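Local coordinates for Lmo0135 protein (PDB 5ISU) that acts as the substrate-binding protein of an ABC transporter, probably one that takes up peptides, at residues 228-233 with 475-480; 249-254 with 490-495; 482-487 with 496-501. One frame throughout, in Å; residues are numbered along the deposited sequence.

Interaction 1: 228-233 with 475-480; sequences EINLKS and DSRYGG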
loop_
_atom_site.group_PDB
_atom_site.type_symbol
_atom_site.label_atom_id
_atom_site.label_comp_id
_atom_site.label_asym_id
_atom_site.label_seq_id
_atom_site.Cartn_x
_atom_site.Cartn_y
_atom_site.Cartn_z
ATOM N N GLU A 228 -3.914 -3.132 28.560
ATOM C CA GLU A 228 -4.604 -1.861 28.253
ATOM C C GLU A 228 -4.786 -1.697 26.730
ATOM O O GLU A 228 -5.571 -0.862 26.281
ATOM C CB GLU A 228 -3.839 -0.694 28.868
ATOM C CG GLU A 228 -3.819 -0.784 30.402
ATOM C CD GLU A 228 -2.779 0.092 31.079
ATOM O OE1 GLU A 228 -1.994 0.744 30.370
ATOM O OE2 GLU A 228 -2.731 0.100 32.338
ATOM N N ILE A 229 -4.002 -2.465 25.966
ATOM C CA ILE A 229 -4.109 -2.579 24.518
ATOM C C ILE A 229 -4.076 -4.087 24.275
ATOM O O ILE A 229 -3.327 -4.812 24.946
ATOM C CB ILE A 229 -2.958 -1.888 23.761
ATOM C CG1 ILE A 229 -3.049 -0.372 23.952
ATOM C CG2 ILE A 229 -3.029 -2.192 22.268
ATOM C CD1 ILE A 229 -1.945 0.399 23.266
ATOM N N ASN A 230 -4.893 -4.548 23.330
ATOM C CA ASN A 230 -4.998 -5.975 23.001
ATOM C C ASN A 230 -4.361 -6.373 21.666
ATOM O O ASN A 230 -4.059 -7.546 21.464
ATOM C CB ASN A 230 -6.471 -6.352 22.910
ATOM C CG ASN A 230 -7.226 -6.101 24.194
ATOM O OD1 ASN A 230 -8.167 -5.308 24.217
ATOM N ND2 ASN A 230 -6.797 -6.744 25.275
ATOM N N LEU A 231 -4.175 -5.399 20.772
ATOM C CA LEU A 231 -3.684 -5.646 19.421
ATOM C C LEU A 231 -2.995 -4.419 18.843
ATOM O O LEU A 231 -3.474 -3.311 18.997
ATOM C CB LEU A 231 -4.875 -6.012 18.488
ATOM C CG LEU A 231 -4.614 -5.986 16.956
ATOM C CD1 LEU A 231 -3.533 -6.976 16.554
ATOM C CD2 LEU A 231 -5.892 -6.245 16.161
ATOM N N LYS A 232 -1.858 -4.628 18.203
ATOM C CA LYS A 232 -1.128 -3.535 17.570
ATOM C C LYS A 232 -0.017 -4.071 16.692
ATOM O O LYS A 232 0.382 -5.236 16.794
ATOM C CB LYS A 232 -0.469 -2.628 18.629
ATOM C CG LYS A 232 0.626 -3.341 19.428
ATOM C CD LYS A 232 1.100 -2.572 20.648
ATOM C CE LYS A 232 1.782 -1.270 20.291
ATOM N NZ LYS A 232 3.028 -1.451 19.497
ATOM N N SER A 233 0.505 -3.176 15.872
ATOM C CA SER A 233 1.665 -3.430 15.045
ATOM C C SER A 233 2.927 -3.270 15.904
ATOM O O SER A 233 2.983 -2.414 16.786
ATOM C CB SER A 233 1.705 -2.430 13.904
ATOM O OG SER A 233 0.527 -2.566 13.118
ATOM N N ASP A 475 -3.192 -10.173 21.796
ATOM C CA ASP A 475 -3.407 -10.759 23.130
ATOM C C ASP A 475 -3.879 -12.230 22.953
ATOM O O ASP A 475 -4.865 -12.511 22.230
ATOM C CB ASP A 475 -4.394 -9.863 23.902
ATOM C CG ASP A 475 -4.789 -10.405 25.274
ATOM O OD1 ASP A 475 -4.596 -11.607 25.584
ATOM O OD2 ASP A 475 -5.376 -9.607 26.043
ATOM N N SER A 476 -3.149 -13.147 23.597
ATOM C CA SER A 476 -3.397 -14.595 23.488
ATOM C C SER A 476 -4.784 -15.062 23.860
ATOM O O SER A 476 -5.166 -16.147 23.472
ATOM C CB SER A 476 -2.340 -15.416 24.247
ATOM O OG SER A 476 -1.125 -15.412 23.518
ATOM N N ARG A 477 -5.540 -14.251 24.585
ATOM C CA ARG A 477 -6.918 -14.595 24.919
ATOM C C ARG A 477 -7.868 -14.480 23.694
ATOM O O ARG A 477 -9.020 -14.917 23.769
ATOM C CB ARG A 477 -7.445 -13.677 26.023
ATOM C CG ARG A 477 -6.623 -13.649 27.312
ATOM C CD ARG A 477 -7.231 -12.693 28.326
ATOM N NE ARG A 477 -7.475 -11.376 27.743
ATOM C CZ ARG A 477 -8.139 -10.382 28.333
ATOM N NH1 ARG A 477 -8.627 -10.521 29.566
ATOM N NH2 ARG A 477 -8.315 -9.232 27.678
ATOM N N TYR A 478 -7.393 -13.909 22.580
ATOM C CA TYR A 478 -8.233 -13.722 21.390
ATOM C C TYR A 478 -7.956 -14.753 20.296
ATOM O O TYR A 478 -6.810 -14.984 19.926
ATOM C CB TYR A 478 -8.053 -12.303 20.807
ATOM C CG TYR A 478 -8.565 -11.198 21.703
ATOM C CD1 TYR A 478 -7.792 -10.715 22.743
ATOM C CD2 TYR A 478 -9.827 -10.629 21.502
ATOM C CE1 TYR A 478 -8.254 -9.708 23.575
ATOM C CE2 TYR A 478 -10.297 -9.609 22.317
ATOM C CZ TYR A 478 -9.501 -9.150 23.361
ATOM O OH TYR A 478 -9.945 -8.157 24.208
ATOM N N GLY A 479 -9.010 -15.373 19.782
ATOM C CA GLY A 479 -8.869 -16.336 18.704
ATOM C C GLY A 479 -9.423 -15.764 17.411
ATOM O O GLY A 479 -9.906 -14.617 17.370
ATOM N N GLY A 480 -9.322 -16.568 16.353
ATOM C CA GLY A 480 -9.856 -16.236 15.031
ATOM C C GLY A 480 -9.002 -15.401 14.107
ATOM O O GLY A 480 -9.510 -14.865 13.126
#

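Interaction 2: 249-254 with 490-495; sequences NIITYP and TMFRDL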
loop_
_atom_site.group_PDB
_atom_site.type_symbol
_atom_site.label_atom_id
_atom_site.label_comp_id
_atom_site.label_asym_id
_atom_site.label_seq_id
_atom_site.Cartn_x
_atom_site.Cartn_y
_atom_site.Cartn_z
ATOM N N ASN A 249 0.338 -13.562 20.854
ATOM C CA ASN A 249 0.701 -14.318 19.681
ATOM C C ASN A 249 1.274 -13.292 18.688
ATOM O O ASN A 249 0.675 -12.232 18.460
ATOM C CB ASN A 249 -0.530 -15.048 19.116
ATOM C CG ASN A 249 -1.086 -16.107 20.084
ATOM O OD1 ASN A 249 -0.348 -16.752 20.841
ATOM N ND2 ASN A 249 -2.388 -16.297 20.041
ATOM N N ILE A 250 2.452 -13.581 18.148
ATOM C CA ILE A 250 3.076 -12.708 17.183
ATOM C C ILE A 250 2.744 -13.235 15.809
ATOM O O ILE A 250 2.916 -14.422 15.550
ATOM C CB ILE A 250 4.591 -12.657 17.368
ATOM C CG1 ILE A 250 4.933 -12.152 18.778
ATOM C CG2 ILE A 250 5.233 -11.775 16.308
ATOM C CD1 ILE A 250 4.377 -10.778 19.089
ATOM N N ILE A 251 2.252 -12.352 14.940
ATOM C CA ILE A 251 1.870 -12.726 13.584
ATOM C C ILE A 251 2.702 -11.916 12.593
ATOM O O ILE A 251 2.736 -10.692 12.667
ATOM C CB ILE A 251 0.386 -12.426 13.315
ATOM C CG1 ILE A 251 -0.488 -12.882 14.487
ATOM C CG2 ILE A 251 -0.050 -13.109 12.031
ATOM C CD1 ILE A 251 -1.920 -12.410 14.397
ATOM N N THR A 252 3.336 -12.622 11.668
ATOM C CA THR A 252 4.182 -12.044 10.640
ATOM C C THR A 252 3.605 -12.428 9.269
ATOM O O THR A 252 3.378 -13.596 8.999
ATOM C CB THR A 252 5.611 -12.569 10.779
ATOM O OG1 THR A 252 6.125 -12.188 12.064
ATOM C CG2 THR A 252 6.515 -12.004 9.678
ATOM N N TYR A 253 3.393 -11.430 8.416
ATOM C CA TYR A 253 2.769 -11.623 7.113
ATOM C C TYR A 253 3.290 -10.573 6.108
ATOM O O TYR A 253 3.766 -9.516 6.518
ATOM C CB TYR A 253 1.252 -11.499 7.281
ATOM C CG TYR A 253 0.848 -10.180 7.919
ATOM C CD1 TYR A 253 0.961 -9.993 9.284
ATOM C CD2 TYR A 253 0.386 -9.119 7.147
ATOM C CE1 TYR A 253 0.630 -8.795 9.873
ATOM C CE2 TYR A 253 0.037 -7.909 7.726
ATOM C CZ TYR A 253 0.155 -7.750 9.088
ATOM O OH TYR A 253 -0.169 -6.550 9.666
ATOM N N PRO A 254 3.212 -10.863 4.797
ATOM C CA PRO A 254 3.727 -9.878 3.845
ATOM C C PRO A 254 2.943 -8.579 3.839
ATOM O O PRO A 254 1.735 -8.602 3.946
ATOM C CB PRO A 254 3.617 -10.601 2.486
ATOM C CG PRO A 254 3.545 -12.061 2.821
ATOM C CD PRO A 254 2.773 -12.097 4.112
ATOM N N THR A 490 -4.097 -2.370 7.072
ATOM C CA THR A 490 -5.170 -2.344 8.069
ATOM C C THR A 490 -5.131 -3.376 9.165
ATOM O O THR A 490 -6.079 -3.466 9.933
ATOM C CB THR A 490 -6.513 -2.544 7.366
ATOM O OG1 THR A 490 -6.627 -3.908 6.929
ATOM C CG2 THR A 490 -6.630 -1.585 6.160
ATOM N N MET A 491 -4.047 -4.143 9.231
ATOM C CA MET A 491 -3.853 -5.238 10.204
ATOM C C MET A 491 -4.690 -6.425 9.819
ATOM O O MET A 491 -4.144 -7.452 9.471
ATOM C CB MET A 491 -4.108 -4.851 11.665
ATOM C CG MET A 491 -3.264 -3.700 12.157
ATOM S SD MET A 491 -3.673 -3.352 13.872
ATOM C CE MET A 491 -2.770 -1.839 14.130
ATOM N N PHE A 492 -6.008 -6.298 9.886
ATOM C CA PHE A 492 -6.882 -7.396 9.512
ATOM C C PHE A 492 -7.888 -6.963 8.465
ATOM O O PHE A 492 -8.198 -5.763 8.328
ATOM C CB PHE A 492 -7.637 -7.947 10.711
ATOM C CG PHE A 492 -6.790 -8.737 11.668
ATOM C CD1 PHE A 492 -6.415 -10.034 11.361
ATOM C CD2 PHE A 492 -6.437 -8.221 12.895
ATOM C CE1 PHE A 492 -5.663 -10.791 12.240
ATOM C CE2 PHE A 492 -5.694 -8.973 13.785
ATOM C CZ PHE A 492 -5.296 -10.258 13.450
ATOM N N ARG A 493 -8.405 -7.966 7.758
ATOM C CA ARG A 493 -9.381 -7.780 6.701
ATOM C C ARG A 493 -10.731 -7.579 7.318
ATOM O O ARG A 493 -11.475 -6.662 6.918
ATOM C CB ARG A 493 -9.412 -9.025 5.808
ATOM C CG ARG A 493 -10.343 -8.980 4.588
ATOM C CD ARG A 493 -10.385 -10.338 3.876
ATOM N NE ARG A 493 -10.740 -11.397 4.826
ATOM C CZ ARG A 493 -11.972 -11.697 5.227
ATOM N NH1 ARG A 493 -13.020 -11.069 4.741
ATOM N NH2 ARG A 493 -12.151 -12.635 6.139
ATOM N N ASP A 494 -11.036 -8.410 8.319
ATOM C CA ASP A 494 -12.333 -8.389 8.945
ATOM C C ASP A 494 -12.254 -8.770 10.435
ATOM O O ASP A 494 -12.117 -9.941 10.799
ATOM C CB ASP A 494 -13.257 -9.352 8.187
ATOM C CG ASP A 494 -14.727 -9.230 8.601
ATOM O OD1 ASP A 494 -15.040 -8.567 9.614
ATOM O OD2 ASP A 494 -15.587 -9.805 7.897
ATOM N N LEU A 495 -12.396 -7.754 11.276
ATOM C CA LEU A 495 -12.336 -7.896 12.720
ATOM C C LEU A 495 -13.526 -8.635 13.344
ATOM O O LEU A 495 -13.455 -9.002 14.513
ATOM C CB LEU A 495 -12.223 -6.503 13.361
ATOM C CG LEU A 495 -10.943 -5.695 13.111
ATOM C CD1 LEU A 495 -11.100 -4.248 13.542
ATOM C CD2 LEU A 495 -9.788 -6.330 13.853
HETATM O O HOH W 1 -1.163 -4.599 8.479
#

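Interaction 3: 482-487 with 496-501; sequences KAATPQ and SKLYLT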
loop_
_atom_site.group_PDB
_atom_site.type_symbol
_atom_site.label_atom_id
_atom_site.label_comp_id
_atom_site.label_asym_id
_atom_site.label_seq_id
_atom_site.Cartn_x
_atom_site.Cartn_y
_atom_site.Cartn_z
ATOM N N LYS A 482 -6.812 -16.330 11.927
ATOM C CA LYS A 482 -6.733 -16.953 10.595
ATOM C C LYS A 482 -7.902 -16.433 9.729
ATOM O O LYS A 482 -7.711 -15.904 8.644
ATOM C CB LYS A 482 -6.798 -18.486 10.735
ATOM C CG LYS A 482 -5.870 -19.267 9.811
ATOM C CD LYS A 482 -5.836 -20.750 10.209
ATOM C CE LYS A 482 -4.487 -21.410 9.920
ATOM N NZ LYS A 482 -4.037 -21.323 8.501
ATOM N N ALA A 483 -9.094 -16.525 10.295
ATOM C CA ALA A 483 -10.320 -16.114 9.657
ATOM C C ALA A 483 -10.404 -14.598 9.466
ATOM O O ALA A 483 -10.962 -14.137 8.474
ATOM C CB ALA A 483 -11.521 -16.620 10.458
ATOM N N ALA A 484 -9.843 -13.823 10.392
ATOM C CA ALA A 484 -9.880 -12.365 10.257
ATOM C C ALA A 484 -8.939 -11.865 9.144
ATOM O O ALA A 484 -9.094 -10.744 8.650
ATOM C CB ALA A 484 -9.567 -11.702 11.579
ATOM N N THR A 485 -7.973 -12.721 8.779
ATOM C CA THR A 485 -6.995 -12.497 7.711
ATOM C C THR A 485 -6.066 -11.305 7.914
ATOM O O THR A 485 -6.445 -10.162 7.635
ATOM C CB THR A 485 -7.643 -12.307 6.297
ATOM O OG1 THR A 485 -8.778 -13.159 6.134
ATOM C CG2 THR A 485 -6.609 -12.582 5.185
ATOM N N PRO A 486 -4.833 -11.561 8.377
ATOM C CA PRO A 486 -3.901 -10.445 8.444
ATOM C C PRO A 486 -3.663 -9.912 7.036
ATOM O O PRO A 486 -3.627 -10.694 6.078
ATOM C CB PRO A 486 -2.637 -11.076 9.005
ATOM C CG PRO A 486 -3.125 -12.261 9.793
ATOM C CD PRO A 486 -4.291 -12.779 9.003
ATOM N N GLN A 487 -3.568 -8.605 6.868
ATOM C CA GLN A 487 -3.334 -8.093 5.514
ATOM C C GLN A 487 -2.614 -6.775 5.565
ATOM O O GLN A 487 -2.622 -6.104 6.600
ATOM C CB GLN A 487 -4.651 -7.928 4.749
ATOM C CG GLN A 487 -5.471 -6.739 5.201
ATOM C CD GLN A 487 -6.690 -6.481 4.348
ATOM O OE1 GLN A 487 -7.157 -7.352 3.642
ATOM N NE2 GLN A 487 -7.245 -5.276 4.461
ATOM N N SER A 496 -14.614 -8.821 12.584
ATOM C CA SER A 496 -15.809 -9.510 13.088
ATOM C C SER A 496 -15.557 -10.994 13.330
ATOM O O SER A 496 -16.361 -11.648 14.014
ATOM C CB SER A 496 -16.994 -9.360 12.114
ATOM O OG SER A 496 -16.747 -10.045 10.900
ATOM N N LYS A 497 -14.465 -11.522 12.755
ATOM C CA LYS A 497 -14.054 -12.919 12.964
ATOM C C LYS A 497 -13.251 -13.151 14.259
ATOM O O LYS A 497 -13.093 -14.309 14.691
ATOM C CB LYS A 497 -13.255 -13.440 11.768
ATOM C CG LYS A 497 -13.957 -13.275 10.415
ATOM C CD LYS A 497 -15.392 -13.787 10.408
ATOM C CE LYS A 497 -16.052 -13.511 9.062
ATOM N NZ LYS A 497 -17.499 -13.843 9.112
ATOM N N LEU A 498 -12.735 -12.088 14.878
ATOM C CA LEU A 498 -11.972 -12.263 16.139
ATOM C C LEU A 498 -12.935 -12.552 17.277
ATOM O O LEU A 498 -14.090 -12.137 17.235
ATOM C CB LEU A 498 -11.122 -11.030 16.473
ATOM C CG LEU A 498 -10.018 -10.656 15.475
ATOM C CD1 LEU A 498 -9.302 -9.400 15.939
ATOM C CD2 LEU A 498 -9.026 -11.796 15.292
ATOM N N TYR A 499 -12.479 -13.279 18.290
ATOM C CA TYR A 499 -13.350 -13.600 19.422
ATOM C C TYR A 499 -12.555 -13.701 20.694
ATOM O O TYR A 499 -11.386 -14.071 20.665
ATOM C CB TYR A 499 -14.156 -14.886 19.157
ATOM C CG TYR A 499 -13.325 -16.122 18.847
ATOM C CD1 TYR A 499 -12.793 -16.906 19.876
ATOM C CD2 TYR A 499 -13.100 -16.533 17.532
ATOM C CE1 TYR A 499 -12.029 -18.035 19.597
ATOM C CE2 TYR A 499 -12.345 -17.666 17.247
ATOM C CZ TYR A 499 -11.818 -18.410 18.287
ATOM O OH TYR A 499 -11.077 -19.525 18.021
ATOM N N LEU A 500 -13.188 -13.366 21.813
ATOM C CA LEU A 500 -12.518 -13.399 23.114
ATOM C C LEU A 500 -12.841 -14.682 23.846
ATOM O O LEU A 500 -14.007 -15.003 24.042
ATOM C CB LEU A 500 -12.966 -12.214 23.972
ATOM C CG LEU A 500 -12.373 -12.091 25.376
ATOM C CD1 LEU A 500 -10.863 -11.933 25.331
ATOM C CD2 LEU A 500 -13.003 -10.912 26.094
ATOM N N THR A 501 -11.798 -15.401 24.246
ATOM C CA THR A 501 -11.908 -16.628 25.031
ATOM C C THR A 501 -11.617 -16.267 26.492
ATOM O O THR A 501 -10.455 -16.214 26.904
ATOM C CB THR A 501 -10.877 -17.678 24.559
ATOM O OG1 THR A 501 -11.091 -17.970 23.176
ATOM C CG2 THR A 501 -10.978 -18.965 25.375
#

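Interaction 1: 228-233 with 475-480
Asp475 OD2 is gripped by two donors, one from each segment. Asn230 ND2 reaches it at 3.3 Å, on the anti side of the carboxylate and slightly out of its plane, while Arg477 NE makes a salt bridge to the same oxygen, its own hydrogen bond there being weak. The amide and carboxylate lie side by side, pointing the same way, with their planes 34° apart. The backbones are joined as well, by a much straighter bond from Asp475 N to Asn230 O, 2.8 Å long with an N-H...O angle of 173°. Two links of different kinds, one main-chain and one side-chain, therefore hold the same pair of residues.

The other carboxylate oxygen works within its own segment. With CG of Asp475 anti to the backbone N, OD1 accepts from Arg477 N at 3.0 Å, which makes an Asx turn. It is superposed on a type I beta turn closed by the bond from Tyr478 N to Asp475 O, 2.9 Å long. Here strand 462-475 ends and the chain turns back into strand 478-479.

The Tyr478 ring completes the contact. Its CE1 lies 3.7 Å from Asn230 ND2, the ring and amide planes being inclined at 51°, so the two groups meet aslant without stacking. Their oxygens look to strand 19-24 instead: Asn230 OD1 accepts from Ile21 N, and Tyr478 OH bonds to Ser19 O.

Asn230 thus uses backbone oxygen, amide nitrogen and amide oxygen in three separate bonds, and the two at its amide, to Asp475 OD2 and Ile21 N, should fix the rotation of that group within a buried site. The nearby guanidinium, together with the donors on both carboxylate oxygens, would be expected to keep Asp475 ionised.

Interaction 2: 249-254 with 490-495
Ile251 and Phe492 form the close apolar part of a contact between a long strand, 248-263, and a short beta hairpin, 486-487 with 491-492, in a protein of the periplasmic-binding-protein fold. Ile251 CD1 comes to 4.1 Å from Phe492 CZ, the far corner of the ring, and the two side chains cross at about a right angle. The methyl approaches the ring obliquely. Torsions at both residues place CG1 or CG beside the backbone N (chi1 -45° in Ile251 and -72° in Phe492), and the phenyl group in this way brings its end closer to the long strand than its CB direction alone would suggest. Pro486 from the other arm of the hairpin touches both partners and Gln481 packs on them too, so side chains crowd round the Ile251-Phe492 pair; Pro486 also reaches Tyr253 in the other half.

That other half is looser and partly wet. Tyr253, two residues along the same strand and on the same face, extends its hydroxyl toward the main chain at Met491, but OH stays 3.9 Å from Met491 CA and no direct hydrogen bond spans the segments. A water at the ring edge, in its plane, stands between them. Its 2.5 Å separation from Tyr253 OH is short enough to make the exact position doubtful, and its bond from Met491 N is weak, at 3.0 Å.

The hairpin reaches this point through an unusual bend. Met491 has positive phi (75°) and forms the corner of a classic gamma turn, closed by a weak bond from Phe492 N to Thr490 O. Across the same bend, Thr490 OG1 donates to Phe492 O at 2.8 Å, from above the carbonyl plane.

Interaction 3: 482-487 with 496-501
Chi1 and a bend at chi2 in Lys497 bring its aliphatic base against the short helix at Ala483 and Ala484: CG stands beside the backbone N and opposite the carbonyl carbon (chi1 -54°), and the bend at chi2 (-50°) carries the rest of the chain away. Only the first two methylene groups touch. Lys497 CB sits 3.7 Å from Ala484 N, Lys497 CG lies 3.7 Å from Ala483 O, and Ala483 CB meets Lys497 CB at 3.9 Å. The lysine thus lies over the Ala483-Ala484 peptide with carbon atoms, while its ammonium group, NZ, makes a salt bridge with Asp201.

Leu498 takes the more buried side. The end of its side chain comes nearer the helix, where Leu498 CD2 lies 3.8 Å from Ala484 CB in a plain methyl-to-methyl contact. No hydrogen bond crosses between the two segments; van der Waals packing joins them, and the small alanine side chains allow the backbones to approach to 5.0 Å between the CA atoms of Ala484 and Lys497.

At the end of the helix Thr485 turns out with positive phi, and its OG1 makes a weak bond back to Ala483 O. Arg493 serves as a second partner to both groups, through NE to the hydroxyl and more weakly through NH2 to the carbonyl.

Helix 481-484 therefore lies against the chain leading from a 3-10 turn into strand 499-500, which pairs antiparallel with strand 478-479, while Phe492 of strand 491-492 also packs on Ala484.

How the interactions relate
The three contacts cluster on the same side of the chain's centre, their centres 9 to 11 Å apart, and gather the C-terminal tail into one compact region. Interaction 1 closes before interaction 3 opens, whereas the segments of interaction 2 alternate with those of both others. Interactions 1 and 2 share the mixed sheet containing strands 231-233, 248-263 and 462-475, and meet where Leu231 packs on Phe492. Strands 478-479 and 499-500 pair to connect interactions 1 and 3; hairpin 486-487 with 491-492 connects 2 and 3. Residues 475-480 and 490-495 thus pack on segments more than 200 residues earlier, while the final segment closes on the tail itself.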